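Dimethyladenosine transferase, putative (Plasmodium falciparum, PDB 2H1R) probably transfers methyl groups from S-adenosyl-L-methionine to adenine bases of ribosomal RNA, as other members of its rRNA adenine dimethylase family do. Local coordinates at residues A[153-167]-A[208-220]. Residues are numbered along the deposited sequence; the frame is centred on the assembly and turned at random. Where two conformers were deposited one is given.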
ATOM      1  N   GLY A 153      15.344   2.382  -9.462  1.00 19.75           N
ATOM      2  CA  GLY A 153      16.277   1.995 -10.514  1.00 19.54           C
ATOM      3  C   GLY A 153      16.603   0.496 -10.547  1.00 19.14           C
ATOM      4  O   GLY A 153      17.097   0.021 -11.570  1.00 18.79           O
ATOM      5  N   ASP A 154      16.316  -0.249  -9.470  1.00 18.65           N
ATOM      6  CA  ASP A 154      16.438  -1.753  -9.472  1.00 18.90           C
ATOM      7  C   ASP A 154      15.319  -2.365 -10.282  1.00 20.01           C
ATOM      8  O   ASP A 154      14.226  -1.775 -10.388  1.00 19.06           O
ATOM      9  CB  ASP A 154      16.484  -2.357  -8.057  1.00 18.65           C
ATOM     10  CG  ASP A 154      17.782  -2.021  -7.277  1.00 22.41           C
ATOM     11  OD1 ASP A 154      18.725  -1.407  -7.825  1.00 23.72           O
ATOM     12  OD2 ASP A 154      17.880  -2.419  -6.088  1.00 22.90           O
ATOM     13  N   SER A 155      15.563  -3.530 -10.905  1.00 18.46           N
ATOM     14  CA  SER A 155      14.571  -4.089 -11.817  1.00 19.60           C
ATOM     15  C   SER A 155      13.297  -4.567 -11.128  1.00 19.20           C
ATOM     16  O   SER A 155      12.286  -4.763 -11.799  1.00 19.27           O
ATOM     17  CB  SER A 155      15.159  -5.220 -12.676  1.00 19.69           C
ATOM     18  OG  SER A 155      16.173  -4.701 -13.523  1.00 19.84           O
ATOM     19  N   ASN A 156      13.344  -4.754  -9.815  1.00 19.54           N
ATOM     20  CA  ASN A 156      12.103  -5.171  -9.071  1.00 21.06           C
ATOM     21  C   ASN A 156      11.339  -3.942  -8.521  1.00 20.56           C
ATOM     22  O   ASN A 156      10.364  -4.080  -7.768  1.00 22.53           O
ATOM     23  CB  ASN A 156      12.406  -6.176  -7.926  1.00 19.85           C
ATOM     24  CG  ASN A 156      13.270  -5.572  -6.841  1.00 21.55           C
ATOM     25  OD1 ASN A 156      14.044  -4.632  -7.079  1.00 21.74           O
ATOM     26  ND2 ASN A 156      13.136  -6.096  -5.612  1.00 26.44           N
ATOM     27  N   TYR A 157      11.757  -2.751  -8.906  1.00 20.70           N
ATOM     28  CA  TYR A 157      11.070  -1.498  -8.480  1.00 19.81           C
ATOM     29  C   TYR A 157       9.857  -1.307  -9.380  1.00 20.43           C
ATOM     30  O   TYR A 157       9.978  -1.400 -10.586  1.00 18.23           O
ATOM     31  CB  TYR A 157      12.072  -0.362  -8.592  1.00 22.16           C
ATOM     32  CG  TYR A 157      11.602   1.026  -8.220  1.00 21.93           C
ATOM     33  CD1 TYR A 157      11.398   1.381  -6.888  1.00 22.48           C
ATOM     34  CD2 TYR A 157      11.398   1.988  -9.208  1.00 21.95           C
ATOM     35  CE1 TYR A 157      11.028   2.697  -6.530  1.00 24.12           C
ATOM     36  CE2 TYR A 157      11.035   3.289  -8.869  1.00 23.94           C
ATOM     37  CZ  TYR A 157      10.813   3.620  -7.531  1.00 24.46           C
ATOM     38  OH  TYR A 157      10.442   4.912  -7.201  1.00 26.82           O
ATOM     39  N   SER A 158       8.674  -1.078  -8.792  1.00 20.06           N
ATOM     40  CA  SER A 158       7.428  -1.192  -9.569  1.00 20.02           C
ATOM     41  C   SER A 158       6.376  -0.159  -9.128  1.00 18.86           C
ATOM     42  O   SER A 158       6.634   0.652  -8.204  1.00 16.95           O
ATOM     43  CB  SER A 158       6.860  -2.615  -9.473  1.00 20.09           C
ATOM     44  OG  SER A 158       6.308  -2.829  -8.176  1.00 24.15           O
ATOM     45  N   ARG A 159       5.231  -0.194  -9.800  1.00 18.63           N
ATOM     46  CA  ARG A 159       4.086   0.672  -9.436  1.00 19.04           C
ATOM     47  C   ARG A 159       3.707   0.428  -7.967  1.00 19.93           C
ATOM     48  O   ARG A 159       3.473   1.378  -7.228  1.00 20.31           O
ATOM     49  CB  ARG A 159       2.916   0.374 -10.345  1.00 19.20           C
ATOM     50  CG  ARG A 159       1.663   1.247 -10.073  1.00 20.04           C
ATOM     51  CD  ARG A 159       0.584   0.956 -11.079  1.00 21.23           C
ATOM     52  NE  ARG A 159       0.369  -0.482 -11.260  1.00 27.25           N
ATOM     53  CZ  ARG A 159      -0.544  -1.192 -10.603  1.00 30.38           C
ATOM     54  NH1 ARG A 159      -0.646  -2.496 -10.820  1.00 32.85           N
ATOM     55  NH2 ARG A 159      -1.365  -0.607  -9.737  1.00 28.12           N
ATOM     56  N   LEU A 160       3.722  -0.831  -7.527  1.00 21.11           N
ATOM     57  CA  LEU A 160       3.464  -1.140  -6.105  1.00 22.63           C
ATOM     58  C   LEU A 160       4.356  -0.343  -5.197  1.00 21.63           C
ATOM     59  O   LEU A 160       3.886   0.303  -4.233  1.00 21.49           O
ATOM     60  CB  LEU A 160       3.694  -2.637  -5.806  1.00 23.93           C
ATOM     61  CG  LEU A 160       3.889  -3.003  -4.321  1.00 23.79           C
ATOM     62  CD1 LEU A 160       2.579  -2.767  -3.538  1.00 26.55           C
ATOM     63  CD2 LEU A 160       4.371  -4.464  -4.160  1.00 24.39           C
ATOM     64  N   THR A 161       5.663  -0.393  -5.479  1.00 20.99           N
ATOM     65  CA  THR A 161       6.648   0.313  -4.689  1.00 19.59           C
ATOM     66  C   THR A 161       6.380   1.789  -4.584  1.00 20.63           C
ATOM     67  O   THR A 161       6.463   2.361  -3.482  1.00 20.24           O
ATOM     68  CB  THR A 161       8.117   0.132  -5.218  1.00 20.47           C
ATOM     69  OG1 THR A 161       8.324  -1.222  -5.655  1.00 19.04           O
ATOM     70  CG2 THR A 161       9.079   0.501  -4.139  1.00 20.43           C
ATOM     71  N   ILE A 162       6.077   2.431  -5.707  1.00 20.21           N
ATOM     72  CA  ILE A 162       5.864   3.871  -5.652  1.00 21.80           C
ATOM     73  C   ILE A 162       4.557   4.212  -4.907  1.00 19.83           C
ATOM     74  O   ILE A 162       4.545   5.157  -4.123  1.00 20.91           O
ATOM     75  CB  ILE A 162       5.948   4.541  -7.037  1.00 22.30           C
ATOM     76  CG1 ILE A 162       7.351   4.373  -7.613  1.00 22.64           C
ATOM     77  CG2 ILE A 162       5.688   6.060  -6.928  1.00 23.66           C
ATOM     78  CD1 ILE A 162       7.580   5.106  -8.993  1.00 25.13           C
ATOM     79  N   ASN A 163       3.503   3.437  -5.132  1.00 20.76           N
ATOM     80  CA  ASN A 163       2.241   3.575  -4.349  1.00 21.43           C
ATOM     81  C   ASN A 163       2.464   3.559  -2.862  1.00 22.75           C
ATOM     82  O   ASN A 163       2.050   4.494  -2.129  1.00 23.23           O
ATOM     83  CB  ASN A 163       1.224   2.537  -4.760  1.00 22.96           C
ATOM     84  CG  ASN A 163       0.488   2.942  -6.010  1.00 25.75           C
ATOM     85  OD1 ASN A 163       0.342   4.121  -6.272  1.00 36.30           O
ATOM     86  ND2 ASN A 163       0.053   1.993  -6.789  1.00 26.71           N
ATOM     87  N   VAL A 164       3.197   2.549  -2.412  1.00 21.69           N
ATOM     88  CA  VAL A 164       3.555   2.424  -0.991  1.00 22.25           C
ATOM     89  C   VAL A 164       4.335   3.637  -0.478  1.00 22.52           C
ATOM     90  O   VAL A 164       4.028   4.184   0.622  1.00 23.05           O
ATOM     91  CB  VAL A 164       4.325   1.090  -0.742  1.00 21.39           C
ATOM     92  CG1 VAL A 164       4.841   0.999   0.692  1.00 25.48           C
ATOM     93  CG2 VAL A 164       3.413  -0.065  -0.993  1.00 23.90           C
ATOM     94  N   LYS A 165       5.328   4.071  -1.253  1.00 21.86           N
ATOM     95  CA  LYS A 165       6.199   5.147  -0.859  1.00 23.66           C
ATOM     96  C   LYS A 165       5.427   6.484  -0.803  1.00 22.45           C
ATOM     97  O   LYS A 165       5.758   7.366   0.005  1.00 22.50           O
ATOM     98  CB  LYS A 165       7.357   5.286  -1.851  1.00 24.32           C
ATOM     99  CG  LYS A 165       8.494   4.240  -1.701  1.00 27.63           C
ATOM    100  CD  LYS A 165       9.436   4.292  -2.892  1.00 27.00           C
ATOM    101  CE  LYS A 165      10.450   5.441  -2.748  1.00 34.43           C
ATOM    102  NZ  LYS A 165      11.138   5.689  -4.072  1.00 36.21           N
ATOM    103  N   LEU A 166       4.435   6.630  -1.669  1.00 22.16           N
ATOM    104  CA  LEU A 166       3.665   7.865  -1.678  1.00 22.41           C
ATOM    105  C   LEU A 166       2.878   7.958  -0.388  1.00 22.72           C
ATOM    106  O   LEU A 166       2.877   9.003   0.253  1.00 24.98           O
ATOM    107  CB  LEU A 166       2.709   7.950  -2.875  1.00 22.84           C
ATOM    108  CG  LEU A 166       1.806   9.212  -2.796  1.00 21.47           C
ATOM    109  CD1 LEU A 166       2.630  10.445  -2.874  1.00 23.40           C
ATOM    110  CD2 LEU A 166       0.790   9.238  -3.876  1.00 26.22           C
ATOM    111  N   PHE A 167       2.230   6.870  -0.010  1.00 23.77           N
ATOM    112  CA  PHE A 167       1.312   6.907   1.110  1.00 25.58           C
ATOM    113  C   PHE A 167       1.931   6.715   2.500  1.00 25.66           C
ATOM    114  O   PHE A 167       1.369   7.196   3.503  1.00 25.73           O
ATOM    115  CB  PHE A 167       0.096   6.042   0.804  1.00 27.54           C
ATOM    116  CG  PHE A 167      -0.714   6.584  -0.363  1.00 29.91           C
ATOM    117  CD1 PHE A 167      -1.533   7.713  -0.195  1.00 28.07           C
ATOM    118  CD2 PHE A 167      -0.559   6.039  -1.651  1.00 31.02           C
ATOM    119  CE1 PHE A 167      -2.241   8.257  -1.272  1.00 31.95           C
ATOM    120  CE2 PHE A 167      -1.269   6.581  -2.761  1.00 32.42           C
ATOM    121  CZ  PHE A 167      -2.111   7.674  -2.572  1.00 32.53           C
ATOM    122  N   TRP A 208      -3.712   8.965  -9.977  1.00 20.23           N
ATOM    123  CA  TRP A 208      -2.317   8.591  -9.662  1.00 20.50           C
ATOM    124  C   TRP A 208      -2.022   7.182 -10.133  1.00 19.29           C
ATOM    125  O   TRP A 208      -1.067   6.950 -10.849  1.00 17.96           O
ATOM    126  CB  TRP A 208      -2.102   8.643  -8.147  1.00 21.01           C
ATOM    127  CG  TRP A 208      -0.791   8.087  -7.628  1.00 20.71           C
ATOM    128  CD1 TRP A 208      -0.581   6.851  -7.087  1.00 22.25           C
ATOM    129  CD2 TRP A 208       0.461   8.770  -7.562  1.00 21.06           C
ATOM    130  NE1 TRP A 208       0.726   6.729  -6.676  1.00 21.08           N
ATOM    131  CE2 TRP A 208       1.392   7.889  -6.966  1.00 22.76           C
ATOM    132  CE3 TRP A 208       0.892  10.045  -7.942  1.00 19.99           C
ATOM    133  CZ2 TRP A 208       2.730   8.251  -6.746  1.00 18.95           C
ATOM    134  CZ3 TRP A 208       2.230  10.390  -7.722  1.00 20.34           C
ATOM    135  CH2 TRP A 208       3.113   9.506  -7.125  1.00 19.65           C
ATOM    136  N   ASP A 209      -2.867   6.237  -9.744  1.00 19.77           N
ATOM    137  CA  ASP A 209      -2.641   4.848 -10.095  1.00 20.26           C
ATOM    138  C   ASP A 209      -2.747   4.631 -11.617  1.00 19.46           C
ATOM    139  O   ASP A 209      -2.030   3.794 -12.183  1.00 19.22           O
ATOM    140  CB  ASP A 209      -3.573   3.903  -9.321  1.00 20.38           C
ATOM    141  CG  ASP A 209      -3.171   2.446  -9.469  1.00 23.12           C
ATOM    142  OD1 ASP A 209      -2.030   2.056  -9.076  1.00 25.43           O
ATOM    143  OD2 ASP A 209      -3.998   1.711 -10.014  1.00 25.49           O
ATOM    144  N   ASN A 210      -3.624   5.369 -12.289  0.50 18.68           N
ATOM    145  CA  ASN A 210      -3.740   5.186 -13.739  0.50 18.54           C
ATOM    146  C   ASN A 210      -2.553   5.756 -14.496  0.50 18.43           C
ATOM    147  O   ASN A 210      -2.101   5.163 -15.494  0.50 18.16           O
ATOM    148  CB  ASN A 210      -5.039   5.773 -14.291  0.50 18.85           C
ATOM    149  CG  ASN A 210      -6.244   4.931 -13.964  0.50 19.08           C
ATOM    150  OD1 ASN A 210      -6.132   3.771 -13.561  0.50 24.66           O
ATOM    151  ND2 ASN A 210      -7.414   5.506 -14.147  0.50 19.97           N
ATOM    152  N   LEU A 211      -2.056   6.889 -14.024  1.00 17.65           N
ATOM    153  CA  LEU A 211      -0.819   7.490 -14.574  1.00 17.97           C
ATOM    154  C   LEU A 211       0.348   6.510 -14.397  1.00 18.29           C
ATOM    155  O   LEU A 211       1.131   6.272 -15.332  1.00 17.82           O
ATOM    156  CB  LEU A 211      -0.493   8.820 -13.881  1.00 16.79           C
ATOM    157  CG  LEU A 211       0.889   9.442 -14.168  1.00 14.70           C
ATOM    158  CD1 LEU A 211       1.072   9.840 -15.646  1.00 17.26           C
ATOM    159  CD2 LEU A 211       1.185  10.646 -13.272  1.00 19.77           C
ATOM    160  N   LEU A 212       0.460   5.935 -13.209  1.00 17.53           N
ATOM    161  CA  LEU A 212       1.506   4.919 -12.978  1.00 18.66           C
ATOM    162  C   LEU A 212       1.371   3.694 -13.850  1.00 18.74           C
ATOM    163  O   LEU A 212       2.383   3.157 -14.282  1.00 20.20           O
ATOM    164  CB  LEU A 212       1.622   4.513 -11.502  1.00 17.32           C
ATOM    165  CG  LEU A 212       2.146   5.615 -10.557  1.00 20.05           C
ATOM    166  CD1 LEU A 212       2.074   5.080  -9.137  1.00 22.96           C
ATOM    167  CD2 LEU A 212       3.572   6.016 -10.820  1.00 23.56           C
ATOM    168  N   ARG A 213       0.153   3.227 -14.098  1.00 19.44           N
ATOM    169  CA  ARG A 213      -0.057   2.083 -15.005  1.00 21.13           C
ATOM    170  C   ARG A 213       0.397   2.384 -16.447  1.00 21.34           C
ATOM    171  O   ARG A 213       1.020   1.528 -17.108  1.00 20.78           O
ATOM    172  CB  ARG A 213      -1.518   1.613 -14.976  1.00 21.42           C
ATOM    173  CG  ARG A 213      -1.854   0.856 -13.681  1.00 24.30           C
ATOM    174  CD  ARG A 213      -3.361   0.561 -13.641  1.00 28.27           C
ATOM    175  NE  ARG A 213      -3.770  -0.145 -12.442  1.00 31.24           N
ATOM    176  CZ  ARG A 213      -3.795  -1.473 -12.338  1.00 34.57           C
ATOM    177  NH1 ARG A 213      -3.403  -2.218 -13.354  1.00 33.12           N
ATOM    178  NH2 ARG A 213      -4.191  -2.056 -11.208  1.00 36.58           N
ATOM    179  N   ILE A 214       0.147   3.600 -16.916  1.00 20.42           N
ATOM    180  CA  ILE A 214       0.638   3.998 -18.224  1.00 22.21           C
ATOM    181  C   ILE A 214       2.162   3.950 -18.277  1.00 21.78           C
ATOM    182  O   ILE A 214       2.743   3.346 -19.196  1.00 23.05           O
ATOM    183  CB  ILE A 214       0.151   5.428 -18.629  1.00 21.83           C
ATOM    184  CG1 ILE A 214      -1.364   5.455 -18.756  1.00 24.23           C
ATOM    185  CG2 ILE A 214       0.754   5.841 -19.965  1.00 25.67           C
ATOM    186  CD1 ILE A 214      -1.922   6.867 -18.955  1.00 24.03           C
ATOM    187  N   CYS A 215       2.789   4.586 -17.305  1.00 20.18           N
ATOM    188  CA  CYS A 215       4.237   4.723 -17.249  1.00 21.65           C
ATOM    189  C   CYS A 215       4.951   3.398 -16.975  1.00 21.29           C
ATOM    190  O   CYS A 215       5.992   3.133 -17.584  1.00 21.23           O
ATOM    191  CB  CYS A 215       4.629   5.754 -16.187  1.00 21.42           C
ATOM    192  SG  CYS A 215       4.041   7.440 -16.644  1.00 26.57           S
ATOM    193  N   PHE A 216       4.391   2.572 -16.094  1.00 19.67           N
ATOM    194  CA  PHE A 216       5.045   1.307 -15.732  1.00 20.75           C
ATOM    195  C   PHE A 216       4.763   0.168 -16.669  1.00 21.65           C
ATOM    196  O   PHE A 216       5.301  -0.894 -16.495  1.00 23.89           O
ATOM    197  CB  PHE A 216       4.879   0.920 -14.237  1.00 18.48           C
ATOM    198  CG  PHE A 216       5.854   1.626 -13.327  1.00 19.27           C
ATOM    199  CD1 PHE A 216       5.651   2.944 -12.973  1.00 18.53           C
ATOM    200  CD2 PHE A 216       7.022   0.971 -12.858  1.00 17.78           C
ATOM    201  CE1 PHE A 216       6.560   3.626 -12.167  1.00 19.67           C
ATOM    202  CE2 PHE A 216       7.960   1.647 -12.056  1.00 18.52           C
ATOM    203  CZ  PHE A 216       7.739   2.971 -11.714  1.00 21.25           C
ATOM    204  N   SER A 217       3.934   0.399 -17.687  0.50 22.47           N
ATOM    205  CA  SER A 217       3.689  -0.604 -18.716  0.50 22.73           C
ATOM    206  C   SER A 217       4.971  -1.006 -19.455  0.50 22.98           C
ATOM    207  O   SER A 217       5.108  -2.144 -19.905  0.50 22.59           O
ATOM    208  CB  SER A 217       2.678  -0.110 -19.737  0.50 23.44           C
ATOM    209  OG  SER A 217       2.651  -1.022 -20.819  0.50 23.49           O
ATOM    210  N   ARG A 218       5.874  -0.048 -19.631  1.00 22.91           N
ATOM    211  CA  ARG A 218       7.202  -0.322 -20.199  1.00 23.55           C
ATOM    212  C   ARG A 218       8.133   0.534 -19.367  1.00 21.46           C
ATOM    213  O   ARG A 218       8.506   1.620 -19.769  1.00 20.29           O
ATOM    214  CB  ARG A 218       7.221   0.027 -21.714  1.00 23.88           C
ATOM    215  CG  ARG A 218       6.216  -0.845 -22.517  1.00 27.45           C
ATOM    216  CD  ARG A 218       6.137  -0.617 -24.025  1.00 27.56           C
ATOM    217  NE  ARG A 218       6.391   0.735 -24.542  1.00 37.42           N
ATOM    218  CZ  ARG A 218       5.457   1.580 -24.982  1.00 41.55           C
ATOM    219  NH1 ARG A 218       4.170   1.252 -24.916  1.00 44.36           N
ATOM    220  NH2 ARG A 218       5.807   2.774 -25.460  1.00 40.56           N
ATOM    221  N   LYS A 219       8.494   0.029 -18.177  1.00 20.17           N
ATOM    222  CA  LYS A 219       9.122   0.885 -17.155  1.00 19.26           C
ATOM    223  C   LYS A 219      10.570   1.319 -17.449  1.00 19.04           C
ATOM    224  O   LYS A 219      11.061   2.301 -16.902  1.00 17.78           O
ATOM    225  CB  LYS A 219       8.970   0.242 -15.787  1.00 19.07           C
ATOM    226  CG  LYS A 219       9.855  -1.052 -15.555  1.00 19.12           C
ATOM    227  CD  LYS A 219       9.376  -1.691 -14.203  1.00 19.27           C
ATOM    228  CE  LYS A 219      10.173  -2.961 -13.871  1.00 20.44           C
ATOM    229  NZ  LYS A 219       9.805  -3.535 -12.525  1.00 20.42           N
ATOM    230  N   ARG A 220      11.248   0.601 -18.352  1.00 19.27           N
ATOM    231  CA  ARG A 220      12.580   1.064 -18.813  1.00 19.70           C
ATOM    232  C   ARG A 220      12.586   1.879 -20.132  1.00 20.53           C
ATOM    233  O   ARG A 220      13.659   2.198 -20.669  1.00 20.06           O
ATOM    234  CB  ARG A 220      13.570  -0.111 -18.826  1.00 19.33           C
ATOM    235  CG  ARG A 220      13.862  -0.634 -17.436  1.00 18.49           C
ATOM    236  CD  ARG A 220      15.031  -1.620 -17.438  1.00 17.82           C
ATOM    237  NE  ARG A 220      15.450  -2.004 -16.101  1.00 17.21           N
ATOM    238  CZ  ARG A 220      16.233  -1.297 -15.283  1.00 15.14           C
ATOM    239  NH1 ARG A 220      16.701  -0.103 -15.610  1.00 16.96           N
ATOM    240  NH2 ARG A 220      16.519  -1.780 -14.086  1.00 17.56           N
TER
HETATM  241  O   HOH W   1      17.824   1.655 -13.581  1.00 19.47           O
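Trp-208 and Arg-159 are reciprocal knobs in holes where helix 159-167 of the class I-like methyltransferase domain packs roughly antiparallel, short-segment axes at 148°, against helix 208-216, joining the Rossmann-like part to the helical C-terminal part. Trp-208 sits among Ile-162, Asn-163, Leu-166 and Phe-167: Leu-166 CD2 makes a CH-pi contact 3.6 Å from the centroid of the Trp-208 six-membered ring, the edge of Phe-167 meets the five-membered ring in a T-shaped pair, and Trp-208 NE1 gives Asn-163 OD1 a weak hydrogen bond. Bent at chi3 (47°), Arg-159 runs past Leu-212 CB and lays its guanidinium on that of Arg-213, centres 3.7 Å apart. Asp-209 shows how one carboxylate can bridge two arginines, probably offsetting their repulsion: OD1 takes Arg-159 NH2 on the syn lone pair at 2.8 Å and OD2 receives Arg-213 NE. Asn-163 ND2 reaches Asp-209 OD1 from the anti side, probably steadying it. Ile-162 CD1 touches Phe-216 CZ at 3.5 Å. Beyond the helices, Arg-220 NH2 donates hydrogen bonds to Gly-153 O and Ser-155 OG, and Lys-219 NZ to Ser-155 O and Tyr-157 O. Phe-282 of helix 279-291 backs Ile-162, Trp-208 and Leu-212, while at the N-cap Ser-158 N donates to Thr-161 OG1 at 3.2 Å.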